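Local structure of GlcNAc Inducible Gene 2, GIG2 (Candida albicans, 6AKZ) at residues Arg254-Asn265 against Gly365-Pro376. The protein binds a ferric ion and probably acts as an oxygenase of the DUF1479 family, within the cupin clan. Numbering follows the deposited sequence.
Sequences RTLQGWLALSNN and GHSSVLYYGQTP
The backbone oxygen of His366 takes an almost straight hydrogen bond from Asn265 ND2 (2.9 Å); the oxygen lies in the plane of the Asn265 amide, while the donor stands above the plane of the His366 carbonyl. The imidazole of His366 meanwhile brings CE1 to 3.6 Å from Ser263 CB. At Ser367, CA and CB lie against the Asn265 amide, while the hydroxyl turns elsewhere, to Gly270 O and Arg179. Ser368 N donates to Ser263 OG at 2.9 Å in a nearly straight bond. That hydroxyl sits between its own backbone N and carbonyl carbon (chi1 60°), from where it donates to a lone pair of Asn265 OD1, thus accepting from the backbone and donating to the amide. Ser368 O in turn accepts from Leu262 N.

From here the strands 367-371 and 256-261 run antiparallel as neighbours in the main sheet, consistent with the cupin-type core expected from the family, with strand 346-350 flanking 256-261 on its other edge. Val369 lays CG1 over one face of the Trp259 indole, 3.6 Å from the centroid of its six-membered ring. Leu370 pairs with Leu260 through reciprocal backbone bonds, and the Leu260 side chain packs on helix 96-112. On the Trp259 side of the sheet, the Tyr371 ring offers its face to the indole edge in an offset T-shaped pair with planes at 79°; its hydroxyl is held by Arg179 and a water that Trp259 NE1 contacts weakly. Tyr372 N bonds to Gly258 O. Gln257, across from Gly373, hydrogen-bonds through NE2 to Asp194, an iron ligand, which places this strand beside the metal site. Gln374, extended with CG anti to its N (chi1 -179°), lies alongside Leu256 and accepts Thr255 OG1 on a lone pair of OE1 (2.6 Å). Lastly, Pro376 CG meets Thr255 CG2 at 4.1 Å.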
loop_
_atom_site.group_PDB
_atom_site.type_symbol
_atom_site.label_atom_id
_atom_site.label_comp_id
_atom_site.label_asym_id
_atom_site.label_seq_id
_atom_site.Cartn_x
_atom_site.Cartn_y
_atom_site.Cartn_z
ATOM N N ARG A 254 -0.577 -4.000 -4.011
ATOM C CA ARG A 254 -0.796 -2.567 -4.271
ATOM C C ARG A 254 0.610 -1.929 -4.104
ATOM O O ARG A 254 1.291 -2.221 -3.107
ATOM C CB ARG A 254 -1.753 -1.953 -3.231
ATOM C CG ARG A 254 -3.160 -2.581 -3.224
ATOM C CD ARG A 254 -4.023 -2.024 -2.118
ATOM N NE ARG A 254 -3.510 -2.416 -0.805
ATOM C CZ ARG A 254 -3.994 -1.984 0.359
ATOM N NH1 ARG A 254 -5.067 -1.219 0.372
ATOM N NH2 ARG A 254 -3.459 -2.421 1.510
ATOM N N THR A 255 1.025 -1.135 -5.079
ATOM C CA THR A 255 2.243 -0.365 -5.035
ATOM C C THR A 255 2.052 0.818 -4.106
ATOM O O THR A 255 3.025 1.227 -3.422
ATOM C CB THR A 255 2.635 0.150 -6.425
ATOM O OG1 THR A 255 1.494 0.695 -7.128
ATOM C CG2 THR A 255 3.132 -0.982 -7.265
ATOM N N LEU A 256 0.858 1.402 -4.149
ATOM C CA LEU A 256 0.553 2.547 -3.324
ATOM C C LEU A 256 -0.748 2.369 -2.655
ATOM O O LEU A 256 -1.706 1.892 -3.308
ATOM C CB LEU A 256 0.444 3.795 -4.189
ATOM C CG LEU A 256 1.685 4.236 -4.968
ATOM C CD1 LEU A 256 1.281 5.439 -5.835
ATOM C CD2 LEU A 256 2.817 4.593 -4.011
ATOM N N GLN A 257 -0.873 2.828 -1.416
ATOM C CA GLN A 257 -2.198 2.961 -0.791
ATOM C C GLN A 257 -2.607 4.406 -1.016
ATOM O O GLN A 257 -1.789 5.292 -1.247
ATOM C CB GLN A 257 -2.165 2.724 0.698
ATOM C CG GLN A 257 -1.818 1.272 1.108
ATOM C CD GLN A 257 -2.049 1.008 2.593
ATOM O OE1 GLN A 257 -3.112 1.321 3.095
ATOM N NE2 GLN A 257 -1.115 0.341 3.264
ATOM N N GLY A 258 -3.890 4.621 -0.966
ATOM C CA GLY A 258 -4.439 5.944 -1.221
ATOM C C GLY A 258 -5.852 6.190 -0.825
ATOM O O GLY A 258 -6.614 5.218 -0.647
ATOM N N TRP A 259 -6.234 7.456 -0.853
ATOM C CA TRP A 259 -7.644 7.795 -0.752
ATOM C C TRP A 259 -7.948 9.187 -1.183
ATOM O O TRP A 259 -7.011 10.059 -1.292
ATOM C CB TRP A 259 -8.114 7.624 0.694
ATOM C CG TRP A 259 -7.308 8.202 1.818
ATOM C CD1 TRP A 259 -6.649 7.453 2.768
ATOM C CD2 TRP A 259 -7.153 9.588 2.252
ATOM N NE1 TRP A 259 -6.096 8.278 3.733
ATOM C CE2 TRP A 259 -6.402 9.563 3.473
ATOM C CE3 TRP A 259 -7.567 10.819 1.751
ATOM C CZ2 TRP A 259 -6.016 10.703 4.134
ATOM C CZ3 TRP A 259 -7.209 11.977 2.421
ATOM C CH2 TRP A 259 -6.446 11.919 3.584
ATOM N N LEU A 260 -9.203 9.352 -1.532
ATOM C CA LEU A 260 -9.794 10.638 -1.943
ATOM C C LEU A 260 -10.486 11.273 -0.769
ATOM O O LEU A 260 -11.343 10.634 -0.134
ATOM C CB LEU A 260 -10.794 10.456 -3.097
ATOM C CG LEU A 260 -11.623 11.702 -3.563
ATOM C CD1 LEU A 260 -10.681 12.644 -4.249
ATOM C CD2 LEU A 260 -12.676 11.210 -4.511
ATOM N N ALA A 261 -10.159 12.517 -0.480
ATOM C CA ALA A 261 -10.776 13.294 0.612
ATOM C C ALA A 261 -12.210 13.741 0.317
ATOM O O ALA A 261 -12.453 14.436 -0.666
ATOM C CB ALA A 261 -9.921 14.538 0.939
ATOM N N LEU A 262 -13.147 13.337 1.168
ATOM C CA LEU A 262 -14.580 13.692 1.040
ATOM C C LEU A 262 -14.935 14.776 2.080
ATOM O O LEU A 262 -16.100 15.216 2.159
ATOM C CB LEU A 262 -15.419 12.455 1.311
ATOM C CG LEU A 262 -15.176 11.254 0.385
ATOM C CD1 LEU A 262 -16.080 10.098 0.831
ATOM C CD2 LEU A 262 -15.363 11.675 -1.048
ATOM N N SER A 263 -13.936 15.247 2.812
ATOM C CA SER A 263 -14.156 16.228 3.882
ATOM C C SER A 263 -12.913 17.129 4.036
ATOM O O SER A 263 -11.816 16.774 3.558
ATOM C CB SER A 263 -14.461 15.507 5.181
ATOM O OG SER A 263 -13.403 14.654 5.575
ATOM N N ASN A 264 -13.101 18.280 4.676
ATOM C CA ASN A 264 -11.992 19.134 5.075
ATOM C C ASN A 264 -11.634 18.809 6.510
ATOM O O ASN A 264 -12.533 18.948 7.386
ATOM C CB ASN A 264 -12.389 20.607 5.049
ATOM C CG ASN A 264 -12.822 21.074 3.698
ATOM O OD1 ASN A 264 -12.187 20.816 2.639
ATOM N ND2 ASN A 264 -13.981 21.740 3.695
ATOM N N ASN A 265 -10.370 18.426 6.807
ATOM C CA ASN A 265 -9.926 18.140 8.205
ATOM C C ASN A 265 -8.500 18.598 8.391
ATOM O O ASN A 265 -7.669 18.333 7.530
ATOM C CB ASN A 265 -9.982 16.664 8.525
ATOM C CG ASN A 265 -11.322 16.054 8.162
ATOM O OD1 ASN A 265 -11.499 15.601 6.994
ATOM N ND2 ASN A 265 -12.324 16.160 9.055
ATOM N N GLY A 365 -15.938 18.372 12.225
ATOM C CA GLY A 365 -16.893 17.628 11.417
ATOM C C GLY A 365 -16.301 16.302 11.068
ATOM O O GLY A 365 -15.188 15.957 11.451
ATOM N N HIS A 366 -17.057 15.534 10.302
ATOM C CA HIS A 366 -16.649 14.205 9.886
ATOM C C HIS A 366 -15.330 14.282 9.070
ATOM O O HIS A 366 -15.045 15.271 8.394
ATOM C CB HIS A 366 -17.803 13.493 9.072
ATOM C CG HIS A 366 -18.111 14.181 7.790
ATOM N ND1 HIS A 366 -17.501 13.826 6.594
ATOM C CD2 HIS A 366 -18.935 15.225 7.487
ATOM C CE1 HIS A 366 -17.953 14.599 5.627
ATOM N NE2 HIS A 366 -18.766 15.492 6.154
ATOM N N SER A 367 -14.507 13.258 9.297
ATOM C CA SER A 367 -13.292 13.004 8.559
ATOM C C SER A 367 -13.612 11.711 7.714
ATOM O O SER A 367 -13.677 10.592 8.220
ATOM C CB SER A 367 -12.151 12.764 9.487
ATOM O OG SER A 367 -11.075 12.325 8.758
ATOM N N SER A 368 -13.815 11.930 6.425
ATOM C CA SER A 368 -14.311 10.895 5.518
ATOM C C SER A 368 -13.446 10.825 4.265
ATOM O O SER A 368 -13.028 11.851 3.708
ATOM C CB SER A 368 -15.686 11.215 5.119
ATOM O OG SER A 368 -16.524 11.381 6.281
ATOM N N VAL A 369 -13.169 9.573 3.904
ATOM C CA VAL A 369 -12.374 9.280 2.750
ATOM C C VAL A 369 -12.910 8.086 1.996
ATOM O O VAL A 369 -13.612 7.214 2.527
ATOM C CB VAL A 369 -10.877 9.102 3.058
ATOM C CG1 VAL A 369 -10.317 10.288 3.800
ATOM C CG2 VAL A 369 -10.579 7.795 3.788
ATOM N N LEU A 370 -12.507 8.028 0.739
ATOM C CA LEU A 370 -12.838 6.870 -0.124
ATOM C C LEU A 370 -11.518 6.243 -0.523
ATOM O O LEU A 370 -10.699 6.910 -1.154
ATOM C CB LEU A 370 -13.562 7.412 -1.330
ATOM C CG LEU A 370 -14.142 6.522 -2.471
ATOM C CD1 LEU A 370 -15.108 7.456 -3.196
ATOM C CD2 LEU A 370 -13.024 6.127 -3.427
ATOM N N TYR A 371 -11.292 5.042 -0.028
ATOM C CA TYR A 371 -10.052 4.313 -0.242
ATOM C C TYR A 371 -9.947 3.824 -1.669
ATOM O O TYR A 371 -10.898 3.228 -2.181
ATOM C CB TYR A 371 -9.891 3.116 0.691
ATOM C CG TYR A 371 -9.635 3.582 2.148
ATOM C CD1 TYR A 371 -8.362 3.844 2.605
ATOM C CD2 TYR A 371 -10.704 3.834 2.986
ATOM C CE1 TYR A 371 -8.134 4.322 3.912
ATOM C CE2 TYR A 371 -10.473 4.286 4.296
ATOM C CZ TYR A 371 -9.216 4.540 4.749
ATOM O OH TYR A 371 -8.995 5.042 6.040
ATOM N N TYR A 372 -8.780 4.052 -2.273
ATOM C CA TYR A 372 -8.476 3.579 -3.655
ATOM C C TYR A 372 -6.979 3.576 -3.818
ATOM O O TYR A 372 -6.383 4.649 -3.737
ATOM C CB TYR A 372 -9.241 4.480 -4.679
ATOM C CG TYR A 372 -9.133 4.023 -6.107
ATOM C CD1 TYR A 372 -9.241 2.636 -6.429
ATOM C CD2 TYR A 372 -9.091 4.953 -7.149
ATOM C CE1 TYR A 372 -9.176 2.227 -7.769
ATOM C CE2 TYR A 372 -8.961 4.525 -8.477
ATOM C CZ TYR A 372 -9.001 3.178 -8.753
ATOM O OH TYR A 372 -8.887 2.702 -10.042
ATOM N N GLY A 373 -6.366 2.378 -4.020
ATOM C CA GLY A 373 -4.980 2.153 -4.098
ATOM C C GLY A 373 -4.581 1.937 -5.511
ATOM O O GLY A 373 -5.427 1.732 -6.412
ATOM N N GLN A 374 -3.261 2.000 -5.733
ATOM C CA GLN A 374 -2.727 1.617 -7.006
ATOM C C GLN A 374 -2.444 0.137 -7.092
ATOM O O GLN A 374 -1.662 -0.381 -6.292
ATOM C CB GLN A 374 -1.426 2.414 -7.235
ATOM C CG GLN A 374 -0.793 2.091 -8.589
ATOM C CD GLN A 374 0.314 3.059 -8.919
ATOM O OE1 GLN A 374 1.358 2.979 -8.372
ATOM N NE2 GLN A 374 0.090 3.938 -9.926
ATOM N N THR A 375 -3.074 -0.531 -8.054
ATOM C CA THR A 375 -3.005 -1.960 -8.192
ATOM C C THR A 375 -2.678 -2.209 -9.689
ATOM O O THR A 375 -3.541 -2.206 -10.560
ATOM C CB THR A 375 -4.376 -2.555 -7.855
ATOM O OG1 THR A 375 -4.754 -2.165 -6.527
ATOM C CG2 THR A 375 -4.347 -4.057 -7.979
ATOM N N PRO A 376 -1.402 -2.399 -10.017
ATOM C CA PRO A 376 -1.069 -2.611 -11.428
ATOM C C PRO A 376 -1.488 -3.981 -11.937
ATOM O O PRO A 376 -1.540 -4.957 -11.164
ATOM C CB PRO A 376 0.486 -2.475 -11.433
ATOM C CG PRO A 376 0.869 -3.002 -10.017
ATOM C CD PRO A 376 -0.241 -2.466 -9.110
HETATM O O HOH W 1 -6.467 6.569 6.553
HETATM O O HOH W 2 -10.912 13.779 4.154
#